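Local coordinates for glycosyl hydrolase, family 38 (Enterococcus faecalis, PDB 5KBP), which probably hydrolyses alpha-mannosidic linkages in carbohydrates as a metal-binding family 38 alpha-mannosidase, at residues Gly734-Tyr738 / Val748-Arg752; Thr555-Leu559 / Pro679-Val683; Arg303-Trp309 / His365-Met369. All blocks are in the same frame, centred on the assembly; numbering follows the deposited sequence.

Interaction 1 of 3, residues Gly734-Tyr738 / Val748-Arg752; sequences GLNEY and VTLIR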
ATOM      1  N   GLY A 734     -12.052 -16.319   9.156  1.00 54.58           N
ATOM      2  CA  GLY A 734     -10.722 -15.804   9.405  1.00 45.13           C
ATOM      3  C   GLY A 734     -10.158 -16.098  10.776  1.00 43.98           C
ATOM      4  O   GLY A 734      -9.097 -15.563  11.117  1.00 46.11           O
ATOM      5  N   LEU A 735     -10.832 -16.925  11.575  1.00 41.61           N
ATOM      6  CA  LEU A 735     -10.335 -17.323  12.892  1.00 46.04           C
ATOM      7  C   LEU A 735      -9.740 -18.720  12.735  1.00 44.46           C
ATOM      8  O   LEU A 735     -10.366 -19.735  13.036  1.00 56.45           O
ATOM      9  CB  LEU A 735     -11.454 -17.280  13.927  1.00 44.10           C
ATOM     10  CG  LEU A 735     -12.429 -16.103  13.828  1.00 42.98           C
ATOM     11  CD1 LEU A 735     -13.481 -16.182  14.927  1.00 41.48           C
ATOM     12  CD2 LEU A 735     -11.693 -14.769  13.875  1.00 38.79           C
ATOM     13  N   ASN A 736      -8.499 -18.758  12.256  1.00 42.66           N
ATOM     14  CA  ASN A 736      -7.908 -19.973  11.714  1.00 51.44           C
ATOM     15  C   ASN A 736      -7.119 -20.791  12.732  1.00 50.36           C
ATOM     16  O   ASN A 736      -6.601 -21.853  12.371  1.00 52.81           O
ATOM     17  CB  ASN A 736      -7.005 -19.621  10.526  1.00 50.99           C
ATOM     18  CG  ASN A 736      -7.758 -18.908   9.419  1.00 55.10           C
ATOM     19  OD1 ASN A 736      -7.413 -17.790   9.038  1.00 55.62           O
ATOM     20  ND2 ASN A 736      -8.798 -19.550   8.902  1.00 60.96           N
ATOM     21  N   GLU A 737      -7.012 -20.341  13.979  1.00 44.59           N
ATOM     22  CA  GLU A 737      -6.358 -21.114  15.028  1.00 50.23           C
ATOM     23  C   GLU A 737      -7.404 -21.645  15.997  1.00 45.36           C
ATOM     24  O   GLU A 737      -8.261 -20.887  16.468  1.00 43.19           O
ATOM     25  CB  GLU A 737      -5.325 -20.280  15.789  1.00 54.08           C
ATOM     26  CG  GLU A 737      -4.473 -21.110  16.741  1.00 42.25           C
ATOM     27  CD  GLU A 737      -3.648 -20.263  17.684  1.00 53.14           C
ATOM     28  OE1 GLU A 737      -4.109 -20.008  18.817  1.00 57.09           O
ATOM     29  OE2 GLU A 737      -2.540 -19.846  17.293  1.00 51.41           O
ATOM     30  N   TYR A 738      -7.327 -22.940  16.297  1.00 41.79           N
ATOM     31  CA  TYR A 738      -8.224 -23.569  17.252  1.00 41.93           C
ATOM     32  C   TYR A 738      -7.447 -24.599  18.058  1.00 50.09           C
ATOM     33  O   TYR A 738      -6.312 -24.957  17.727  1.00 50.16           O
ATOM     34  CB  TYR A 738      -9.421 -24.232  16.558  1.00 38.63           C
ATOM     35  CG  TYR A 738      -9.091 -25.558  15.909  1.00 38.68           C
ATOM     36  CD1 TYR A 738      -8.539 -25.610  14.638  1.00 37.39           C
ATOM     37  CD2 TYR A 738      -9.332 -26.759  16.568  1.00 38.43           C
ATOM     38  CE1 TYR A 738      -8.236 -26.817  14.039  1.00 43.54           C
ATOM     39  CE2 TYR A 738      -9.027 -27.970  15.978  1.00 42.31           C
ATOM     40  CZ  TYR A 738      -8.481 -27.993  14.712  1.00 46.09           C
ATOM     41  OH  TYR A 738      -8.178 -29.196  14.120  1.00 43.65           O
ATOM     42  N   VAL A 748     -11.627 -21.597  20.066  1.00 53.70           N
ATOM     43  CA  VAL A 748     -11.264 -20.856  18.864  1.00 47.44           C
ATOM     44  C   VAL A 748     -10.560 -19.576  19.285  1.00 51.16           C
ATOM     45  O   VAL A 748     -11.103 -18.787  20.069  1.00 54.15           O
ATOM     46  CB  VAL A 748     -12.498 -20.548  17.999  1.00 44.40           C
ATOM     47  CG1 VAL A 748     -12.110 -19.659  16.825  1.00 43.74           C
ATOM     48  CG2 VAL A 748     -13.142 -21.837  17.507  1.00 39.38           C
ATOM     49  N   THR A 749      -9.350 -19.370  18.771  1.00 52.46           N
ATOM     50  CA  THR A 749      -8.578 -18.178  19.096  1.00 54.05           C
ATOM     51  C   THR A 749      -9.108 -16.992  18.303  1.00 54.48           C
ATOM     52  O   THR A 749      -9.172 -17.040  17.069  1.00 52.37           O
ATOM     53  CB  THR A 749      -7.097 -18.397  18.798  1.00 49.13           C
ATOM     54  OG1 THR A 749      -6.610 -19.493  19.579  1.00 51.16           O
ATOM     55  CG2 THR A 749      -6.298 -17.143  19.129  1.00 42.09           C
ATOM     56  N   LEU A 750      -9.479 -15.927  19.009  1.00 44.96           N
ATOM     57  CA  LEU A 750      -9.996 -14.731  18.358  1.00 51.19           C
ATOM     58  C   LEU A 750      -8.880 -13.774  17.952  1.00 50.44           C
ATOM     59  O   LEU A 750      -8.857 -13.288  16.817  1.00 44.00           O
ATOM     60  CB  LEU A 750     -10.991 -14.022  19.281  1.00 44.08           C
ATOM     61  CG  LEU A 750     -12.211 -14.836  19.719  1.00 50.05           C
ATOM     62  CD1 LEU A 750     -13.110 -14.007  20.621  1.00 47.98           C
ATOM     63  CD2 LEU A 750     -12.978 -15.346  18.510  1.00 47.09           C
ATOM     64  N   ILE A 751      -7.947 -13.502  18.861  1.00 43.82           N
ATOM     65  CA  ILE A 751      -6.895 -12.525  18.613  1.00 42.43           C
ATOM     66  C   ILE A 751      -5.717 -12.864  19.515  1.00 45.73           C
ATOM     67  O   ILE A 751      -5.894 -13.270  20.666  1.00 45.65           O
ATOM     68  CB  ILE A 751      -7.415 -11.083  18.838  1.00 38.64           C
ATOM     69  CG1 ILE A 751      -6.384 -10.045  18.391  1.00 38.43           C
ATOM     70  CG2 ILE A 751      -7.805 -10.860  20.296  1.00 31.28           C
ATOM     71  CD1 ILE A 751      -6.900  -8.620  18.455  1.00 37.26           C
ATOM     72  N   ARG A 752      -4.508 -12.722  18.971  1.00 41.76           N
ATOM     73  CA  ARG A 752      -3.282 -12.984  19.718  1.00 43.02           C
ATOM     74  C   ARG A 752      -2.314 -11.842  19.463  1.00 45.91           C
ATOM     75  O   ARG A 752      -2.024 -11.521  18.306  1.00 41.07           O
ATOM     76  CB  ARG A 752      -2.659 -14.325  19.318  1.00 34.68           C
ATOM     77  CG  ARG A 752      -1.515 -14.763  20.216  1.00 41.98           C
ATOM     78  CD  ARG A 752      -1.044 -16.170  19.883  1.00 48.04           C
ATOM     79  NE  ARG A 752      -0.331 -16.224  18.610  1.00 50.40           N
ATOM     80  CZ  ARG A 752       0.981 -16.052  18.485  1.00 43.99           C
ATOM     81  NH1 ARG A 752       1.553 -16.117  17.291  1.00 39.74           N
ATOM     82  NH2 ARG A 752       1.720 -15.812  19.558  1.00 41.39           N
TER
HETATM   83  O   HOH W   1      -7.583 -17.941  15.140  1.00 54.64           O

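Interaction 2 of 3, residues Thr555-Leu559 / Pro679-Val683; sequences TFSKL and PTGMV. With SO4 (sulfate ion), chain K.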
ATOM      1  N   THR A 555     -28.211 -31.616  25.213  1.00 63.14           N
ATOM      2  CA  THR A 555     -28.017 -30.321  25.847  1.00 69.73           C
ATOM      3  C   THR A 555     -26.532 -29.994  25.901  1.00 66.11           C
ATOM      4  O   THR A 555     -25.686 -30.884  26.023  1.00 56.20           O
ATOM      5  CB  THR A 555     -28.599 -30.284  27.270  1.00 67.15           C
ATOM      6  OG1 THR A 555     -27.890 -31.208  28.103  1.00 71.35           O
ATOM      7  CG2 THR A 555     -30.079 -30.643  27.257  1.00 59.14           C
ATOM      8  N   PHE A 556     -26.227 -28.702  25.806  1.00 67.90           N
ATOM      9  CA  PHE A 556     -24.860 -28.207  25.882  1.00 65.25           C
ATOM     10  C   PHE A 556     -24.856 -26.931  26.708  1.00 67.96           C
ATOM     11  O   PHE A 556     -25.689 -26.047  26.483  1.00 73.89           O
ATOM     12  CB  PHE A 556     -24.286 -27.944  24.484  1.00 65.09           C
ATOM     13  CG  PHE A 556     -24.379 -29.124  23.559  1.00 66.81           C
ATOM     14  CD1 PHE A 556     -25.503 -29.320  22.772  1.00 61.30           C
ATOM     15  CD2 PHE A 556     -23.341 -30.039  23.475  1.00 65.49           C
ATOM     16  CE1 PHE A 556     -25.591 -30.406  21.921  1.00 63.42           C
ATOM     17  CE2 PHE A 556     -23.424 -31.127  22.627  1.00 60.56           C
ATOM     18  CZ  PHE A 556     -24.550 -31.310  21.847  1.00 63.71           C
ATOM     19  N   SER A 557     -23.927 -26.834  27.656  1.00 62.40           N
ATOM     20  CA  SER A 557     -23.880 -25.714  28.583  1.00 60.23           C
ATOM     21  C   SER A 557     -22.501 -25.068  28.565  1.00 63.29           C
ATOM     22  O   SER A 557     -21.530 -25.634  28.056  1.00 67.76           O
ATOM     23  CB  SER A 557     -24.235 -26.155  30.010  1.00 61.69           C
ATOM     24  OG  SER A 557     -23.350 -27.164  30.465  1.00 75.05           O
ATOM     25  N   LYS A 558     -22.436 -23.863  29.136  1.00 63.95           N
ATOM     26  CA  LYS A 558     -21.217 -23.060  29.241  1.00 68.70           C
ATOM     27  C   LYS A 558     -20.618 -22.724  27.878  1.00 72.25           C
ATOM     28  O   LYS A 558     -19.409 -22.497  27.765  1.00 64.25           O
ATOM     29  CB  LYS A 558     -20.173 -23.747  30.127  1.00 64.83           C
ATOM     30  CG  LYS A 558     -20.650 -24.000  31.548  1.00 65.37           C
ATOM     31  CD  LYS A 558     -19.597 -24.723  32.366  1.00 68.78           C
ATOM     32  CE  LYS A 558     -20.086 -24.978  33.778  1.00 70.86           C
ATOM     33  NZ  LYS A 558     -19.084 -25.696  34.608  1.00 72.86           N
ATOM     34  N   LEU A 559     -21.443 -22.675  26.839  1.00 72.73           N
ATOM     35  CA  LEU A 559     -20.970 -22.304  25.516  1.00 65.93           C
ATOM     36  C   LEU A 559     -20.772 -20.795  25.424  1.00 64.03           C
ATOM     37  O   LEU A 559     -21.396 -20.020  26.154  1.00 60.68           O
ATOM     38  CB  LEU A 559     -21.955 -22.774  24.447  1.00 59.08           C
ATOM     39  CG  LEU A 559     -22.187 -24.285  24.367  1.00 57.97           C
ATOM     40  CD1 LEU A 559     -23.295 -24.611  23.377  1.00 50.75           C
ATOM     41  CD2 LEU A 559     -20.900 -24.996  23.986  1.00 58.51           C
ATOM     42  N   PRO A 679     -17.542 -25.897  25.156  1.00 51.31           N
ATOM     43  CA  PRO A 679     -17.503 -27.257  25.715  1.00 53.06           C
ATOM     44  C   PRO A 679     -18.522 -28.157  25.034  1.00 56.64           C
ATOM     45  O   PRO A 679     -19.732 -27.935  25.120  1.00 65.31           O
ATOM     46  CB  PRO A 679     -17.834 -27.038  27.197  1.00 50.59           C
ATOM     47  CG  PRO A 679     -17.508 -25.605  27.457  1.00 51.08           C
ATOM     48  CD  PRO A 679     -17.842 -24.887  26.184  1.00 48.16           C
ATOM     49  N   THR A 680     -18.020 -29.188  24.350  1.00 59.84           N
ATOM     50  CA  THR A 680     -18.893 -30.131  23.662  1.00 62.64           C
ATOM     51  C   THR A 680     -19.479 -31.179  24.599  1.00 61.27           C
ATOM     52  O   THR A 680     -20.543 -31.732  24.300  1.00 64.53           O
ATOM     53  CB  THR A 680     -18.135 -30.831  22.531  1.00 59.48           C
ATOM     54  OG1 THR A 680     -17.059 -31.605  23.078  1.00 66.60           O
ATOM     55  CG2 THR A 680     -17.571 -29.807  21.554  1.00 58.41           C
ATOM     56  N   GLY A 681     -18.814 -31.463  25.716  1.00 58.28           N
ATOM     57  CA  GLY A 681     -19.312 -32.434  26.667  1.00 57.51           C
ATOM     58  C   GLY A 681     -18.978 -33.873  26.353  1.00 65.03           C
ATOM     59  O   GLY A 681     -19.480 -34.770  27.040  1.00 70.23           O
ATOM     60  N   MET A 682     -18.150 -34.126  25.343  1.00 68.17           N
ATOM     61  CA  MET A 682     -17.779 -35.484  24.967  1.00 72.79           C
ATOM     62  C   MET A 682     -16.280 -35.550  24.717  1.00 76.55           C
ATOM     63  O   MET A 682     -15.726 -34.700  24.012  1.00 79.06           O
ATOM     64  CB  MET A 682     -18.552 -35.945  23.726  1.00 71.63           C
ATOM     65  CG  MET A 682     -18.830 -34.841  22.722  1.00 69.97           C
ATOM     66  SD  MET A 682     -20.056 -35.328  21.491  1.00 67.80           S
ATOM     67  CE  MET A 682     -20.377 -33.753  20.705  1.00 57.57           C
ATOM     68  N   VAL A 683     -15.634 -36.554  25.300  1.00 76.79           N
ATOM     69  CA  VAL A 683     -14.202 -36.779  25.145  1.00 77.72           C
ATOM     70  C   VAL A 683     -14.021 -37.896  24.126  1.00 73.27           C
ATOM     71  O   VAL A 683     -14.275 -39.068  24.423  1.00 71.73           O
ATOM     72  CB  VAL A 683     -13.537 -37.125  26.483  1.00 81.36           C
ATOM     73  CG1 VAL A 683     -12.063 -37.440  26.276  1.00 80.31           C
ATOM     74  CG2 VAL A 683     -13.710 -35.981  27.473  1.00 82.46           C
TER
HETATM   75  S   SO4 K 909     -21.545 -27.791  36.258  0.66135.43           S
HETATM   76  O1  SO4 K 909     -21.986 -27.921  34.873  0.66133.14           O
HETATM   77  O2  SO4 K 909     -21.993 -26.508  36.793  0.66133.88           O
HETATM   78  O3  SO4 K 909     -22.116 -28.875  37.053  0.66136.74           O
HETATM   79  O4  SO4 K 909     -20.088 -27.861  36.315  0.66134.17           O

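Interaction 3 of 3, residues Arg303-Trp309 / His365-Met369; sequences RVYLKQW and HRGMM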
ATOM      1  N   ARG A 303      -1.725 -11.621  13.972  1.00 36.25           N
ATOM      2  CA  ARG A 303      -2.318 -10.559  13.157  1.00 41.44           C
ATOM      3  C   ARG A 303      -3.589 -11.052  12.460  1.00 45.34           C
ATOM      4  O   ARG A 303      -3.640 -11.248  11.246  1.00 44.08           O
ATOM      5  CB  ARG A 303      -1.305 -10.028  12.139  1.00 41.41           C
ATOM      6  CG  ARG A 303      -0.023  -9.480  12.747  1.00 41.45           C
ATOM      7  CD  ARG A 303       0.933  -9.018  11.659  1.00 46.99           C
ATOM      8  NE  ARG A 303       2.201  -8.526  12.189  1.00 41.09           N
ATOM      9  CZ  ARG A 303       2.497  -7.241  12.358  1.00 42.24           C
ATOM     10  NH1 ARG A 303       1.613  -6.303  12.041  1.00 40.67           N
ATOM     11  NH2 ARG A 303       3.682  -6.892  12.841  1.00 44.62           N
ATOM     12  N   VAL A 304      -4.626 -11.241  13.279  1.00 44.84           N
ATOM     13  CA  VAL A 304      -5.860 -11.864  12.803  1.00 40.60           C
ATOM     14  C   VAL A 304      -6.519 -11.030  11.709  1.00 43.14           C
ATOM     15  O   VAL A 304      -7.244 -11.566  10.862  1.00 43.76           O
ATOM     16  CB  VAL A 304      -6.816 -12.109  13.989  1.00 41.94           C
ATOM     17  CG1 VAL A 304      -7.217 -10.791  14.638  1.00 48.25           C
ATOM     18  CG2 VAL A 304      -8.040 -12.901  13.546  1.00 34.71           C
ATOM     19  N   TYR A 305      -6.272  -9.717  11.696  1.00 40.34           N
ATOM     20  CA  TYR A 305      -6.873  -8.866  10.674  1.00 36.80           C
ATOM     21  C   TYR A 305      -6.397  -9.245   9.277  1.00 41.18           C
ATOM     22  O   TYR A 305      -7.141  -9.077   8.303  1.00 52.35           O
ATOM     23  CB  TYR A 305      -6.574  -7.395  10.964  1.00 32.76           C
ATOM     24  CG  TYR A 305      -5.102  -7.046  11.009  1.00 38.75           C
ATOM     25  CD1 TYR A 305      -4.386  -7.126  12.196  1.00 44.67           C
ATOM     26  CD2 TYR A 305      -4.432  -6.620   9.868  1.00 42.11           C
ATOM     27  CE1 TYR A 305      -3.043  -6.801  12.245  1.00 45.53           C
ATOM     28  CE2 TYR A 305      -3.089  -6.294   9.907  1.00 43.10           C
ATOM     29  CZ  TYR A 305      -2.400  -6.386  11.098  1.00 45.34           C
ATOM     30  OH  TYR A 305      -1.063  -6.062  11.143  1.00 45.39           O
ATOM     31  N   LEU A 306      -5.169  -9.753   9.158  1.00 41.25           N
ATOM     32  CA  LEU A 306      -4.704 -10.271   7.876  1.00 43.37           C
ATOM     33  C   LEU A 306      -5.534 -11.472   7.443  1.00 42.63           C
ATOM     34  O   LEU A 306      -5.944 -11.576   6.282  1.00 39.42           O
ATOM     35  CB  LEU A 306      -3.224 -10.651   7.968  1.00 40.70           C
ATOM     36  CG  LEU A 306      -2.203  -9.546   8.229  1.00 37.47           C
ATOM     37  CD1 LEU A 306      -0.826 -10.150   8.443  1.00 38.87           C
ATOM     38  CD2 LEU A 306      -2.176  -8.552   7.082  1.00 39.47           C
ATOM     39  N   LYS A 307      -5.788 -12.398   8.373  1.00 44.43           N
ATOM     40  CA  LYS A 307      -6.567 -13.587   8.046  1.00 40.81           C
ATOM     41  C   LYS A 307      -8.013 -13.229   7.730  1.00 46.96           C
ATOM     42  O   LYS A 307      -8.639 -13.856   6.868  1.00 51.17           O
ATOM     43  CB  LYS A 307      -6.507 -14.593   9.198  1.00 34.78           C
ATOM     44  CG  LYS A 307      -5.258 -15.467   9.224  1.00 42.17           C
ATOM     45  CD  LYS A 307      -4.029 -14.711   9.692  1.00 38.74           C
ATOM     46  CE  LYS A 307      -2.861 -15.658   9.898  1.00 37.08           C
ATOM     47  NZ  LYS A 307      -1.629 -14.930  10.303  1.00 33.50           N
ATOM     48  N   GLN A 308      -8.562 -12.227   8.420  1.00 45.31           N
ATOM     49  CA  GLN A 308      -9.929 -11.801   8.142  1.00 48.79           C
ATOM     50  C   GLN A 308     -10.039 -11.184   6.753  1.00 39.83           C
ATOM     51  O   GLN A 308     -10.973 -11.487   6.001  1.00 45.98           O
ATOM     52  CB  GLN A 308     -10.400 -10.815   9.211  1.00 41.93           C
ATOM     53  CG  GLN A 308     -10.604 -11.444  10.579  1.00 40.60           C
ATOM     54  CD  GLN A 308     -11.073 -10.446  11.619  1.00 48.51           C
ATOM     55  OE1 GLN A 308     -10.640  -9.294  11.633  1.00 52.28           O
ATOM     56  NE2 GLN A 308     -11.968 -10.884  12.495  1.00 44.29           N
ATOM     57  N   TRP A 309      -9.092 -10.315   6.395  1.00 39.86           N
ATOM     58  CA  TRP A 309      -9.102  -9.722   5.063  1.00 36.60           C
ATOM     59  C   TRP A 309      -8.878 -10.775   3.987  1.00 40.78           C
ATOM     60  O   TRP A 309      -9.492 -10.719   2.916  1.00 44.48           O
ATOM     61  CB  TRP A 309      -8.044  -8.623   4.969  1.00 36.44           C
ATOM     62  CG  TRP A 309      -8.566  -7.269   5.319  1.00 51.38           C
ATOM     63  CD1 TRP A 309      -8.599  -6.698   6.556  1.00 53.35           C
ATOM     64  CD2 TRP A 309      -9.141  -6.315   4.420  1.00 50.41           C
ATOM     65  NE1 TRP A 309      -9.157  -5.445   6.483  1.00 52.03           N
ATOM     66  CE2 TRP A 309      -9.498  -5.186   5.182  1.00 51.74           C
ATOM     67  CE3 TRP A 309      -9.385  -6.305   3.043  1.00 50.29           C
ATOM     68  CZ2 TRP A 309     -10.088  -4.060   4.613  1.00 46.73           C
ATOM     69  CZ3 TRP A 309      -9.971  -5.188   2.481  1.00 50.43           C
ATOM     70  CH2 TRP A 309     -10.316  -4.080   3.265  1.00 51.42           C
ATOM     71  N   HIS A 365       3.447  -5.742   6.665  1.00 46.95           N
ATOM     72  CA  HIS A 365       2.032  -6.063   6.806  1.00 49.92           C
ATOM     73  C   HIS A 365       1.130  -4.868   6.527  1.00 47.88           C
ATOM     74  O   HIS A 365      -0.016  -5.053   6.106  1.00 46.17           O
ATOM     75  CB  HIS A 365       1.767  -6.633   8.199  1.00 44.49           C
ATOM     76  CG  HIS A 365       2.441  -7.947   8.441  1.00 48.89           C
ATOM     77  ND1 HIS A 365       3.284  -8.167   9.507  1.00 52.53           N
ATOM     78  CD2 HIS A 365       2.407  -9.107   7.743  1.00 47.49           C
ATOM     79  CE1 HIS A 365       3.732  -9.409   9.465  1.00 53.41           C
ATOM     80  NE2 HIS A 365       3.219 -10.000   8.400  1.00 50.92           N
ATOM     81  N   ARG A 366       1.615  -3.644   6.752  1.00 43.14           N
ATOM     82  CA  ARG A 366       0.877  -2.482   6.271  1.00 41.24           C
ATOM     83  C   ARG A 366       0.820  -2.466   4.752  1.00 37.45           C
ATOM     84  O   ARG A 366      -0.169  -2.007   4.171  1.00 42.79           O
ATOM     85  CB  ARG A 366       1.503  -1.189   6.796  1.00 39.30           C
ATOM     86  CG  ARG A 366       1.410  -1.019   8.302  1.00 46.83           C
ATOM     87  CD  ARG A 366       1.573   0.436   8.708  1.00 48.99           C
ATOM     88  NE  ARG A 366       2.834   0.997   8.235  1.00 56.37           N
ATOM     89  CZ  ARG A 366       3.976   0.938   8.910  1.00 59.26           C
ATOM     90  NH1 ARG A 366       4.018   0.340  10.092  1.00 56.20           N
ATOM     91  NH2 ARG A 366       5.078   1.476   8.404  1.00 58.39           N
ATOM     92  N   GLY A 367       1.865  -2.972   4.094  1.00 35.77           N
ATOM     93  CA  GLY A 367       1.833  -3.095   2.647  1.00 41.26           C
ATOM     94  C   GLY A 367       0.908  -4.194   2.168  1.00 44.14           C
ATOM     95  O   GLY A 367       0.372  -4.117   1.059  1.00 42.03           O
ATOM     96  N   MET A 368       0.713  -5.233   2.985  1.00 35.81           N
ATOM     97  CA  MET A 368      -0.249  -6.275   2.643  1.00 37.45           C
ATOM     98  C   MET A 368      -1.674  -5.742   2.667  1.00 41.30           C
ATOM     99  O   MET A 368      -2.509  -6.171   1.863  1.00 43.85           O
ATOM    100  CB  MET A 368      -0.120  -7.459   3.605  1.00 27.09           C
ATOM    101  CG  MET A 368       1.188  -8.216   3.509  1.00 43.54           C
ATOM    102  SD  MET A 368       1.233  -9.602   4.661  1.00 41.83           S
ATOM    103  CE  MET A 368      -0.215 -10.518   4.135  1.00 40.22           C
ATOM    104  N   MET A 369      -1.973  -4.822   3.588  1.00 38.46           N
ATOM    105  CA  MET A 369      -3.305  -4.232   3.641  1.00 42.58           C
ATOM    106  C   MET A 369      -3.628  -3.481   2.356  1.00 44.64           C
ATOM    107  O   MET A 369      -4.769  -3.512   1.880  1.00 46.05           O
ATOM    108  CB  MET A 369      -3.421  -3.302   4.848  1.00 36.61           C
ATOM    109  CG  MET A 369      -3.530  -4.007   6.193  1.00 41.22           C
ATOM    110  SD  MET A 369      -5.160  -4.716   6.504  1.00 58.52           S
ATOM    111  CE  MET A 369      -4.887  -6.422   6.066  1.00 51.32           C
TER

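Interaction 1 of 3, residues Gly734-Tyr738 / Val748-Arg752
E737 and T749 meet obliquely, each offering both backbone and side chain. With CG swung opposite the main-chain nitrogen (chi1 -171°), the extended E737 chain carries the carboxylate across to T749, whose OG1 donates to E737 OE1 over 2.7 Å. The hydroxyl comes to the anti side of that oxygen, 28° out of the carboxylate plane. On the backbone, T749 N donates to E737 O (3.0 Å), and a water bridges E737 N to T749 O. These residues lie in a beta hairpin of strands 737-740 and 745-753, within a large antiparallel sheet of the C-terminal region; Y738 and V748 form a non-hydrogen-bonded pair, while L750 and I751, both opposite L674, make a classic beta bulge. The other carboxylate oxygen, E737 OE2, turns to S301 and N298. It sits 4.4 Å from R752 NE, but no N-H of R752 points at it, so the direct attraction is one of charge alone, while S301 OG bonds to both groups and D567 pairs with R752. On the apolar flank L735 crosses V748 at about a right angle, its CB against V748 CG1 (3.8 Å), while L735 CD1 rests on L750 CD2 at 3.7 Å.

Interaction 2 of 3, residues Thr555-Leu559 / Pro679-Val683
K558, whose backbone and CB pack against P679, sends its fully extended chain outward from there, and K558 NZ donates to O4 of a sulfate ion over 2.9 Å, an anion probably taken from the crystallisation liquor. The site is a corner in strand 555-566, where K558 and L559 together face L545 in a G1 beta bulge. K558 takes positive backbone angles there (phi 60°), and S557, K558 and L559 all touch P679, where strand 672-679 gives way to a loop. P679 is the bump of this contact. Its ring carbon CD comes to 3.3 Å from K558 O, an oxygen that is also hydrogen-bonded by T561 OG1. P679 CG and CB lie along the carbonyls of K558 and S557, and L559 CD2 packs against P679 CD at 3.8 Å while also nearing P679 O (3.4 Å). No hydrogen bond joins the two segments; they meet by apolar packing and carbon-to-oxygen approaches. Farther along, T680 OG1 bonds to G744 O, tying this turn to the residue just before strand 745-753. F556 turns its rim to the turn: M682 CE lies near the ring plane, 4.5 Å from F556 CE2, and T680 O sits in that plane, 3.4 Å from F556 CD2.

Interaction 3 of 3, residues Arg303-Trp309 / His365-Met369
M369 supplies the main bump between the two helices, and the hollow that receives it is lined by Y305, L306 and W309. Turns at chi2 (-76°) and chi3 bend the chain so that M369 CE lies 3.6 Å from L306 CD2 and 3.8 Å from both Y305 CD2 and W309 CD1. The sulfur stands over the face of the indole, 4.2 Å from the centroid of W309's five-membered ring, whereas the phenol of Y305 offers only its edge to the methionine; both are Met-aromatic contacts. L306 is the reciprocal bump. Its two methyls split the work: CD1 lies 3.5 Å from H365 CD2, and CD2 reaches M368 CE as well as M369. Just before the helix, R303 runs extended across H365 at about a right angle, with R303 CD over the imidazole face, 3.6 Å from its centroid, a CH-pi contact. The imidazole nitrogen H365 ND1 in turn lies above the guanidinium face; R303 NE is close but badly angled, and no hydrogen bond forms. R303 NH1 donates in the guanidinium plane to Y305 OH (2.8 Å), and E571 and D362 add salt bridges to NE and NH2. From the second subunit, E373 pairs with R366 beside this contact. With axes 10.9 Å apart and crossing at 23°, the segments run nearly parallel, an arrangement that belongs to the helical bundle of the alpha-mannosidase middle domain.

In the fold
Interaction 1, in the C-terminal beta region, and interaction 3, in the helical middle domain, touch each other, with centres 14 Å apart: N736 OD1 lies 3.2 Å from K307 CG, and L750 O lies 3.4 Å from V304 CG2, so the start of helix 304-332 packs against the bulged hairpin. Interaction 2 reaches the same sheet as interaction 1, through strand 672-679, which pairs with both 555-566 and 745-753; their centres are about 20 Å apart. From interaction 3 it is remote, about 19 Å between nearest atoms. All three lie away from the known calcium-binding residues F253 and Y256; a sulfate, probably from the crystallisation liquor, is about 5 Å from the side chain of W309.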